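Fatty acid-binding protein TM_1468 (Thermotoga maritima, PDB 1VPV) binds long-chain fatty acids such as palmitate and may take part in lipid transport or fatty acid metabolism. Local coordinates at residues 36-41 and 84-89; 78-83 and 115-120; 204-209 and 213-218. One frame throughout, in Å; residues are numbered along the deposited sequence.

Interaction 1 of 3, residues 36-41 and 84-89; sequences DSIPLY and KKRYLK. With PLM (palmitic acid), chain D.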
loop_
_atom_site.group_PDB
_atom_site.type_symbol
_atom_site.label_atom_id
_atom_site.label_comp_id
_atom_site.label_asym_id
_atom_site.label_seq_id
_atom_site.Cartn_x
_atom_site.Cartn_y
_atom_site.Cartn_z
ATOM N N ASP A 36 -0.155 -8.900 10.250
ATOM C CA ASP A 36 -1.541 -9.208 10.016
ATOM C C ASP A 36 -2.139 -8.084 9.192
ATOM O O ASP A 36 -1.634 -6.951 9.209
ATOM C CB ASP A 36 -2.246 -9.274 11.367
ATOM C CG ASP A 36 -3.562 -10.052 11.337
ATOM O OD1 ASP A 36 -3.974 -10.558 10.265
ATOM O OD2 ASP A 36 -4.186 -10.133 12.423
ATOM N N SER A 37 -3.230 -8.400 8.504
ATOM C CA SER A 37 -3.948 -7.466 7.660
ATOM C C SER A 37 -5.399 -7.298 8.156
ATOM O O SER A 37 -6.113 -8.282 8.315
ATOM C CB SER A 37 -3.946 -7.982 6.212
ATOM O OG SER A 37 -4.346 -6.953 5.330
ATOM N N ILE A 38 -5.825 -6.062 8.425
ATOM C CA ILE A 38 -7.211 -5.825 8.839
ATOM C C ILE A 38 -8.018 -5.341 7.631
ATOM O O ILE A 38 -7.625 -4.398 6.985
ATOM C CB ILE A 38 -7.352 -4.844 10.040
ATOM C CG1 ILE A 38 -8.822 -4.624 10.364
ATOM C CG2 ILE A 38 -6.652 -3.499 9.785
ATOM C CD1 ILE A 38 -9.039 -3.849 11.656
ATOM N N PRO A 39 -9.138 -6.022 7.316
ATOM C CA PRO A 39 -9.894 -5.676 6.110
ATOM C C PRO A 39 -10.626 -4.332 6.173
ATOM O O PRO A 39 -11.292 -4.022 7.162
ATOM C CB PRO A 39 -10.929 -6.813 5.977
ATOM C CG PRO A 39 -10.626 -7.801 7.051
ATOM C CD PRO A 39 -9.741 -7.154 8.055
ATOM N N LEU A 40 -10.508 -3.554 5.107
ATOM C CA LEU A 40 -11.501 -2.537 4.844
ATOM C C LEU A 40 -12.652 -3.202 4.062
ATOM O O LEU A 40 -12.611 -4.404 3.763
ATOM C CB LEU A 40 -10.897 -1.366 4.059
ATOM C CG LEU A 40 -10.171 -0.301 4.864
ATOM C CD1 LEU A 40 -8.831 -0.835 5.405
ATOM C CD2 LEU A 40 -9.952 0.941 4.032
ATOM N N TYR A 41 -13.666 -2.407 3.737
ATOM C CA TYR A 41 -14.877 -2.909 3.105
ATOM C C TYR A 41 -15.155 -2.294 1.736
ATOM O O TYR A 41 -14.819 -1.141 1.450
ATOM C CB TYR A 41 -16.076 -2.690 4.006
ATOM C CG TYR A 41 -15.918 -3.302 5.365
ATOM C CD1 TYR A 41 -16.149 -4.653 5.569
ATOM C CD2 TYR A 41 -15.564 -2.513 6.462
ATOM C CE1 TYR A 41 -15.996 -5.229 6.818
ATOM C CE2 TYR A 41 -15.430 -3.077 7.743
ATOM C CZ TYR A 41 -15.643 -4.436 7.907
ATOM O OH TYR A 41 -15.502 -4.992 9.161
ATOM N N LYS A 84 -10.563 -2.737 17.794
ATOM C CA LYS A 84 -10.590 -3.211 19.183
ATOM C C LYS A 84 -10.477 -4.727 19.234
ATOM O O LYS A 84 -9.688 -5.269 19.994
ATOM C CB LYS A 84 -11.904 -2.848 19.896
ATOM C CG LYS A 84 -11.882 -1.632 20.776
ATOM C CD LYS A 84 -13.133 -1.566 21.672
ATOM C CE LYS A 84 -13.144 -2.651 22.785
ATOM N NZ LYS A 84 -14.216 -2.455 23.831
ATOM N N LYS A 85 -11.289 -5.409 18.438
ATOM C CA LYS A 85 -11.314 -6.873 18.472
ATOM C C LYS A 85 -9.950 -7.467 18.128
ATOM O O LYS A 85 -9.465 -8.328 18.854
ATOM C CB LYS A 85 -12.440 -7.444 17.596
ATOM C CG LYS A 85 -13.838 -7.166 18.187
ATOM C CD LYS A 85 -14.989 -7.807 17.406
ATOM N N ARG A 86 -9.326 -6.999 17.059
ATOM C CA ARG A 86 -7.961 -7.418 16.732
ATOM C C ARG A 86 -6.971 -7.146 17.876
ATOM O O ARG A 86 -6.198 -8.048 18.249
ATOM C CB ARG A 86 -7.434 -6.749 15.450
ATOM C CG ARG A 86 -8.220 -7.044 14.188
ATOM C CD ARG A 86 -7.484 -7.955 13.219
ATOM N NE ARG A 86 -8.357 -8.373 12.107
ATOM C CZ ARG A 86 -7.978 -9.133 11.085
ATOM N NH1 ARG A 86 -6.736 -9.571 10.994
ATOM N NH2 ARG A 86 -8.841 -9.446 10.137
ATOM N N TYR A 87 -6.987 -5.930 18.421
ATOM C CA TYR A 87 -6.055 -5.565 19.510
ATOM C C TYR A 87 -6.158 -6.551 20.679
ATOM O O TYR A 87 -5.152 -7.034 21.197
ATOM C CB TYR A 87 -6.333 -4.147 20.050
ATOM C CG TYR A 87 -6.128 -3.003 19.060
ATOM C CD1 TYR A 87 -5.416 -3.178 17.880
ATOM C CD2 TYR A 87 -6.622 -1.722 19.333
ATOM C CE1 TYR A 87 -5.214 -2.118 16.991
ATOM C CE2 TYR A 87 -6.408 -0.653 18.453
ATOM C CZ TYR A 87 -5.719 -0.860 17.285
ATOM O OH TYR A 87 -5.519 0.187 16.410
ATOM N N LEU A 88 -7.395 -6.824 21.081
ATOM C CA LEU A 88 -7.692 -7.746 22.161
ATOM C C LEU A 88 -7.285 -9.169 21.838
ATOM O O LEU A 88 -6.811 -9.879 22.726
ATOM C CB LEU A 88 -9.172 -7.729 22.492
ATOM C CG LEU A 88 -9.635 -6.415 23.095
ATOM C CD1 LEU A 88 -11.153 -6.448 23.224
ATOM C CD2 LEU A 88 -8.974 -6.148 24.465
ATOM N N LYS A 89 -7.461 -9.589 20.586
ATOM C CA LYS A 89 -7.001 -10.909 20.181
ATOM C C LYS A 89 -5.488 -11.024 20.338
ATOM O O LYS A 89 -4.991 -12.044 20.814
ATOM C CB LYS A 89 -7.430 -11.236 18.760
ATOM C CG LYS A 89 -6.820 -12.522 18.182
ATOM C CD LYS A 89 -7.300 -12.692 16.721
ATOM C CE LYS A 89 -6.158 -12.942 15.737
ATOM N NZ LYS A 89 -5.558 -14.286 15.920
HETATM C C1 PLM D . -11.476 3.958 2.683
HETATM O O1 PLM D . -11.318 4.447 3.840
HETATM O O2 PLM D . -12.633 3.808 2.174
HETATM C C2 PLM D . -10.241 3.530 1.924
HETATM C C3 PLM D . -9.862 4.547 0.867
HETATM C C4 PLM D . -8.706 4.020 0.028
HETATM C C5 PLM D . -8.393 5.028 -1.073
HETATM C C6 PLM D . -7.259 4.576 -1.957
HETATM C C7 PLM D . -6.895 5.605 -3.016
HETATM C C8 PLM D . -6.056 4.979 -4.126
HETATM C C9 PLM D . -4.632 4.735 -3.679
HETATM C CA PLM D . -3.811 4.035 -4.743
HETATM C CB PLM D . -2.352 3.948 -4.323
HETATM C CC PLM D . -1.592 2.996 -5.242
HETATM C CD PLM D . -0.074 2.999 -4.964
HETATM C CE PLM D . 0.653 1.900 -5.716
HETATM C CF PLM D . 2.165 2.007 -5.596
HETATM C CG PLM D . 2.702 1.367 -4.312
#

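Interaction 2 of 3, residues 78-83 and 115-120; sequences PSVEDF and VLASKE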
loop_
_atom_site.group_PDB
_atom_site.type_symbol
_atom_site.label_atom_id
_atom_site.label_comp_id
_atom_site.label_asym_id
_atom_site.label_seq_id
_atom_site.Cartn_x
_atom_site.Cartn_y
_atom_site.Cartn_z
ATOM N N PRO A 78 -12.349 0.409 8.329
ATOM C CA PRO A 78 -12.843 -0.470 9.398
ATOM C C PRO A 78 -13.385 0.376 10.546
ATOM O O PRO A 78 -12.945 1.530 10.756
ATOM C CB PRO A 78 -11.578 -1.223 9.859
ATOM C CG PRO A 78 -10.453 -0.824 8.864
ATOM C CD PRO A 78 -10.876 0.512 8.363
ATOM N N SER A 79 -14.320 -0.181 11.296
ATOM C CA SER A 79 -14.841 0.536 12.461
ATOM C C SER A 79 -13.823 0.484 13.608
ATOM O O SER A 79 -12.922 -0.367 13.648
ATOM C CB SER A 79 -16.166 -0.070 12.928
ATOM O OG SER A 79 -15.918 -1.333 13.570
ATOM N N VAL A 80 -14.009 1.381 14.560
ATOM C CA VAL A 80 -13.262 1.340 15.788
ATOM C C VAL A 80 -13.339 -0.065 16.423
ATOM O O VAL A 80 -12.336 -0.594 16.880
ATOM C CB VAL A 80 -13.795 2.416 16.728
ATOM C CG1 VAL A 80 -13.202 2.285 18.141
ATOM C CG2 VAL A 80 -13.504 3.791 16.124
ATOM N N GLU A 81 -14.510 -0.681 16.394
ATOM C CA GLU A 81 -14.726 -2.015 16.956
ATOM C C GLU A 81 -13.866 -3.088 16.279
ATOM O O GLU A 81 -13.320 -3.957 16.961
ATOM C CB GLU A 81 -16.216 -2.388 16.852
ATOM C CG GLU A 81 -16.611 -3.706 17.484
ATOM N N ASP A 82 -13.766 -3.047 14.950
ATOM C CA ASP A 82 -12.963 -4.018 14.188
ATOM C C ASP A 82 -11.515 -3.961 14.670
ATOM O O ASP A 82 -10.844 -4.995 14.794
ATOM C CB ASP A 82 -12.966 -3.682 12.697
ATOM C CG ASP A 82 -14.272 -4.063 11.985
ATOM O OD1 ASP A 82 -15.098 -4.799 12.532
ATOM O OD2 ASP A 82 -14.459 -3.663 10.818
ATOM N N PHE A 83 -11.029 -2.743 14.907
ATOM C CA PHE A 83 -9.703 -2.551 15.485
ATOM C C PHE A 83 -9.587 -3.079 16.934
ATOM O O PHE A 83 -8.575 -3.745 17.252
ATOM C CB PHE A 83 -9.251 -1.085 15.408
ATOM C CG PHE A 83 -8.605 -0.717 14.088
ATOM C CD1 PHE A 83 -7.322 -1.128 13.799
ATOM C CD2 PHE A 83 -9.286 0.057 13.145
ATOM C CE1 PHE A 83 -6.725 -0.823 12.557
ATOM C CE2 PHE A 83 -8.698 0.399 11.933
ATOM C CZ PHE A 83 -7.413 -0.039 11.631
ATOM N N VAL A 115 -6.710 4.700 15.942
ATOM C CA VAL A 115 -6.283 5.505 17.088
ATOM C C VAL A 115 -7.346 5.511 18.140
ATOM O O VAL A 115 -7.035 5.419 19.325
ATOM C CB VAL A 115 -5.911 6.981 16.710
ATOM C CG1 VAL A 115 -5.721 7.848 17.954
ATOM C CG2 VAL A 115 -4.647 7.006 15.916
ATOM N N LEU A 116 -8.601 5.628 17.714
ATOM C CA LEU A 116 -9.701 5.633 18.679
ATOM C C LEU A 116 -9.749 4.273 19.369
ATOM O O LEU A 116 -9.952 4.192 20.588
ATOM C CB LEU A 116 -11.039 5.979 18.020
ATOM C CG LEU A 116 -11.180 7.419 17.490
ATOM C CD1 LEU A 116 -12.436 7.588 16.629
ATOM C CD2 LEU A 116 -11.202 8.408 18.618
ATOM N N ALA A 117 -9.521 3.207 18.591
ATOM C CA ALA A 117 -9.594 1.855 19.151
ATOM C C ALA A 117 -8.495 1.683 20.206
ATOM O O ALA A 117 -8.716 1.027 21.207
ATOM C CB ALA A 117 -9.492 0.829 18.077
ATOM N N SER A 118 -7.337 2.327 19.996
ATOM C CA SER A 118 -6.195 2.202 20.939
ATOM C C SER A 118 -6.497 2.730 22.341
ATOM O O SER A 118 -5.852 2.325 23.316
ATOM C CB SER A 118 -4.964 2.943 20.428
ATOM O OG SER A 118 -5.149 4.353 20.506
ATOM N N LYS A 119 -7.448 3.655 22.426
ATOM C CA LYS A 119 -7.850 4.231 23.713
ATOM C C LYS A 119 -8.814 3.340 24.475
ATOM O O LYS A 119 -9.014 3.551 25.656
ATOM C CB LYS A 119 -8.457 5.625 23.519
ATOM C CG LYS A 119 -7.504 6.548 22.748
ATOM C CD LYS A 119 -7.756 8.018 23.009
ATOM C CE LYS A 119 -6.692 8.850 22.331
ATOM N NZ LYS A 119 -6.340 10.044 23.159
ATOM N N GLU A 120 -9.390 2.332 23.823
ATOM C CA GLU A 120 -10.336 1.443 24.503
ATOM C C GLU A 120 -9.778 0.096 24.960
ATOM O O GLU A 120 -10.543 -0.783 25.299
ATOM C CB GLU A 120 -11.538 1.229 23.595
ATOM C CG GLU A 120 -12.250 2.546 23.260
ATOM C CD GLU A 120 -13.757 2.394 23.112
ATOM O OE1 GLU A 120 -14.228 1.328 22.654
ATOM O OE2 GLU A 120 -14.481 3.350 23.452
#

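Interaction 3 of 3, residues 204-209 and 213-218; sequences CLHIEN and IPYRKV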
loop_
_atom_site.group_PDB
_atom_site.type_symbol
_atom_site.label_atom_id
_atom_site.label_comp_id
_atom_site.label_asym_id
_atom_site.label_seq_id
_atom_site.Cartn_x
_atom_site.Cartn_y
_atom_site.Cartn_z
ATOM N N CYS A 204 -0.031 8.834 -14.850
ATOM C CA CYS A 204 0.960 8.531 -13.825
ATOM C C CYS A 204 0.735 9.338 -12.569
ATOM O O CYS A 204 0.625 10.556 -12.613
ATOM C CB CYS A 204 2.379 8.788 -14.352
ATOM S SG CYS A 204 2.775 7.944 -15.934
ATOM N N LEU A 205 0.715 8.652 -11.436
ATOM C CA LEU A 205 0.567 9.311 -10.168
ATOM C C LEU A 205 1.669 8.909 -9.200
ATOM O O LEU A 205 2.365 7.891 -9.395
ATOM C CB LEU A 205 -0.802 9.000 -9.549
ATOM C CG LEU A 205 -2.064 9.326 -10.378
ATOM C CD1 LEU A 205 -2.465 8.190 -11.321
ATOM C CD2 LEU A 205 -3.220 9.609 -9.476
ATOM N N HIS A 206 1.831 9.731 -8.165
ATOM C CA HIS A 206 2.593 9.356 -6.977
ATOM C C HIS A 206 1.909 9.931 -5.771
ATOM O O HIS A 206 0.908 10.636 -5.880
ATOM C CB HIS A 206 4.046 9.827 -7.040
ATOM C CG HIS A 206 4.203 11.315 -7.030
ATOM N ND1 HIS A 206 5.053 11.962 -6.162
ATOM C CD2 HIS A 206 3.619 12.287 -7.776
ATOM C CE1 HIS A 206 4.989 13.266 -6.378
ATOM N NE2 HIS A 206 4.131 13.490 -7.356
ATOM N N ILE A 207 2.447 9.592 -4.612
ATOM C CA ILE A 207 1.960 10.087 -3.353
ATOM C C ILE A 207 2.984 11.019 -2.761
ATOM O O ILE A 207 4.127 10.654 -2.626
ATOM C CB ILE A 207 1.750 8.928 -2.401
ATOM C CG1 ILE A 207 0.768 7.954 -3.049
ATOM C CG2 ILE A 207 1.285 9.470 -1.044
ATOM C CD1 ILE A 207 0.035 7.041 -2.092
ATOM N N GLU A 208 2.544 12.192 -2.346
ATOM C CA GLU A 208 3.419 13.244 -1.850
ATOM C C GLU A 208 2.671 13.900 -0.707
ATOM O O GLU A 208 1.572 14.402 -0.915
ATOM C CB GLU A 208 3.724 14.234 -2.977
ATOM C CG GLU A 208 4.455 15.558 -2.584
ATOM C CD GLU A 208 5.312 16.068 -3.747
ATOM O OE1 GLU A 208 6.480 15.600 -3.863
ATOM O OE2 GLU A 208 4.817 16.901 -4.559
ATOM N N ASN A 209 3.254 13.858 0.497
ATOM C CA ASN A 209 2.615 14.361 1.705
ATOM C C ASN A 209 1.257 13.745 2.012
ATOM O O ASN A 209 0.340 14.459 2.467
ATOM C CB ASN A 209 2.458 15.883 1.585
ATOM C CG ASN A 209 3.785 16.582 1.450
ATOM O OD1 ASN A 209 3.928 17.499 0.648
ATOM N ND2 ASN A 209 4.782 16.133 2.225
ATOM N N ILE A 213 -1.201 12.519 -6.400
ATOM C CA ILE A 213 -0.855 13.552 -7.331
ATOM C C ILE A 213 -0.592 12.970 -8.726
ATOM O O ILE A 213 0.428 12.314 -8.946
ATOM C CB ILE A 213 0.400 14.270 -6.862
ATOM C CG1 ILE A 213 0.304 14.567 -5.353
ATOM C CG2 ILE A 213 0.661 15.549 -7.745
ATOM C CD1 ILE A 213 -0.756 15.564 -4.952
ATOM N N PRO A 214 -1.497 13.235 -9.677
ATOM C CA PRO A 214 -1.203 12.887 -11.078
ATOM C C PRO A 214 -0.119 13.822 -11.534
ATOM O O PRO A 214 -0.195 15.008 -11.245
ATOM C CB PRO A 214 -2.502 13.199 -11.845
ATOM C CG PRO A 214 -3.506 13.673 -10.841
ATOM C CD PRO A 214 -2.791 13.916 -9.507
ATOM N N TYR A 215 0.900 13.317 -12.202
ATOM C CA TYR A 215 1.970 14.220 -12.648
ATOM C C TYR A 215 2.297 14.115 -14.157
ATOM O O TYR A 215 2.996 14.972 -14.693
ATOM C CB TYR A 215 3.205 13.996 -11.767
ATOM C CG TYR A 215 3.869 12.685 -11.994
ATOM C CD1 TYR A 215 3.490 11.561 -11.287
ATOM C CD2 TYR A 215 4.871 12.557 -12.958
ATOM C CE1 TYR A 215 4.099 10.342 -11.504
ATOM C CE2 TYR A 215 5.466 11.349 -13.203
ATOM C CZ TYR A 215 5.098 10.251 -12.474
ATOM O OH TYR A 215 5.738 9.044 -12.698
ATOM N N ARG A 216 1.781 13.094 -14.842
ATOM C CA ARG A 216 2.040 12.930 -16.273
ATOM C C ARG A 216 0.965 12.098 -16.959
ATOM O O ARG A 216 0.431 11.159 -16.379
ATOM C CB ARG A 216 3.395 12.259 -16.486
ATOM C CG ARG A 216 4.139 12.770 -17.667
ATOM C CD ARG A 216 5.577 12.406 -17.570
ATOM N NE ARG A 216 6.252 12.523 -18.855
ATOM C CZ ARG A 216 7.468 12.042 -19.120
ATOM N NH1 ARG A 216 8.156 11.398 -18.185
ATOM N NH2 ARG A 216 7.998 12.207 -20.337
ATOM N N LYS A 217 0.635 12.483 -18.178
ATOM C CA LYS A 217 -0.206 11.692 -19.065
ATOM C C LYS A 217 0.700 11.299 -20.187
ATOM O O LYS A 217 1.363 12.142 -20.770
ATOM C CB LYS A 217 -1.350 12.502 -19.675
ATOM C CG LYS A 217 -2.236 13.206 -18.666
ATOM C CD LYS A 217 -3.035 14.400 -19.293
ATOM C CE LYS A 217 -4.380 13.925 -19.850
ATOM N NZ LYS A 217 -5.296 15.059 -20.192
ATOM N N VAL A 218 0.745 10.023 -20.501
ATOM C CA VAL A 218 1.506 9.568 -21.650
ATOM C C VAL A 218 0.634 8.551 -22.412
ATOM O O VAL A 218 -0.508 8.234 -21.980
ATOM C CB VAL A 218 2.809 8.916 -21.201
ATOM C CG1 VAL A 218 3.612 9.844 -20.307
ATOM C CG2 VAL A 218 2.517 7.615 -20.469
#

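Interaction 1 of 3, residues 36-41 and 84-89
Arg86 reaches from helix 80-92 across to strand 35-43, where its guanidinium meets Asp36 and spreads over the backbone leading to Pro39. Arg86 supplies about half of the buried area and spans the 10.7 Å between the axes of the short helix and strand segments, which run nearly antiparallel. The packed part lies against one face of the guanidinium. Ile38 CA sits 4.1 Å from its plane, over the centre, and on the same face Ser37 O approaches Arg86 NH1 to 3.0 Å, at an angle too poor for a hydrogen bond. Pro39 CD comes within 3.2 Å of Arg86 NH2. A bend at chi2 (-109°) directs the guanidinium toward Asp36, Ser37 and Ile38. The carboxylate of Asp36 occupies the guanidinium edge, the planes 47° apart; Arg86 NH1 lies 3.0 Å from both Asp36 OD1 and OD2, the latter forming the salt bridge. Tyr90 OH also bonds to OD2, while Ser37 N gives OD1 a bent bond (131°) from above the carboxylate plane. Farther along the helix the contact thins: exposed Lys89 holds its NZ 5.6 Å from Asp36 OD2 and pairs with Glu93. The contact sets helix 80-92 against a strand of the first sheet whose Leu40 borders the bound palmitate. Between these segments, one salt bridge joins with packing of the arginine on backbone and apolar groups; nearby positive charges probably favour ionised Asp36.

Interaction 2 of 3, residues 78-83 and 115-120
Ala117 and Val80 bring helices 110-118 and 80-92 together, their CA atoms only 5.0 Å apart. Two neighbouring helices of the domain built on the first sheet pack here, and the contact across the segments is apolar. Ala117 has just a methyl group to offer, and the methyl sits close against the other helix: CB lies 3.3 Å from Phe83 CB and 3.4 Å from the carbonyl oxygen Val80 O. The two methyls of Val80 divide the work. CG1, anti to the backbone N (chi1 171°), lies against the main chain of Ala117, 3.8 Å from its CA, whereas CG2 crosses to Leu116 and meets its CB at 3.8 Å and its CD1 at 4.0 Å. Phe83 touches chiefly with its CB, since its ring leads away from the segment 115-120, running on beside Thr110, Ser113 and Ala114 earlier in the same helix and beside Ile38 of strand 35-43. The Phe83 side chain is about 9 Å from the bound palmitate. Leu116, by contrast, stands at the exposed margin.

Hydrogen bonding stays within each segment or goes to neighbours. Ser79 is the N-cap of helix 80-92: its OG accepts from Asp82 N at 3.1 Å, with an N-H...O angle of 157°. Just before the cap, Pro78 O receives a bond from Ser113 OG, a polar tie to helix 110-118 beside the apolar one. With no hydrogen bond or salt bridge joining the two segments, their cohesion probably rests on van der Waals contact and burial of apolar surface, chiefly of Val80 and Ala117.

Interaction 3 of 3, residues 204-209 and 213-218
The Tyr215 ring carries Cys204 over one face and the backbone of the neighbouring strand at its edge. Cys204 CB makes a CH-pi contact 4.0 Å from the ring centroid, 30° off the normal, and its sulfur sits farther out and obliquely. At the rim, near the ring plane, Tyr215 CE1 comes within 3.6 Å of Leu205 C. The His206 ring is turned almost perpendicular to that of Tyr215 and approaches obliquely, its CD2 3.6 Å from Tyr215 CD1; its NE2 lies against Ile213 CB at 3.8 Å. Tyr215 CG stands between its own backbone N and carbonyl carbon (chi1 70°), which turns the ring back across the partner strand.

The strands form an antiparallel beta hairpin. His206 and Ile213 exchange two hydrogen bonds, Ile213 N to His206 O measuring 2.9 Å. At Cys204 the register slips by one in a classic beta bulge: Tyr215 N gives to Cys204 O, and Cys204 N to Arg216 O, each at 2.8 Å. Leu205 and Pro214 meet on the other face from Cys204, His206 and Ile213, with Leu205 CG 3.7 Å from Pro214 CA. Four backbone bonds thus hold the hairpin despite the bulge, and the Tyr215 ring, with its OH bonded to Ala227 O and a cation-pi contact with Lys231, links it to helix 220-232.

How the interactions relate
Interactions 1 and 2 use successive parts of helix 80-92 and have centres 9 Å apart. They meet directly: Tyr87 CE2 packs 3.4 Å from Ala117 CB, and Tyr41 OH probably hydrogen-bonds to Asp82 OD2. Together they set the helix against strand 35-43 on one flank and helix 110-118 on another. Interaction 3 stands apart in the second sheet, its centre 31 Å from that of interaction 1 and 32 Å from that of interaction 2. Palmitate lies between the two regions: Thr75 and Ser108 hydrogen-bond it, Leu40 CD2 of interaction 1 lies 3.4 Å from palmitate C2, and the Leu205 side chain of interaction 3 comes no nearer than about 7 Å.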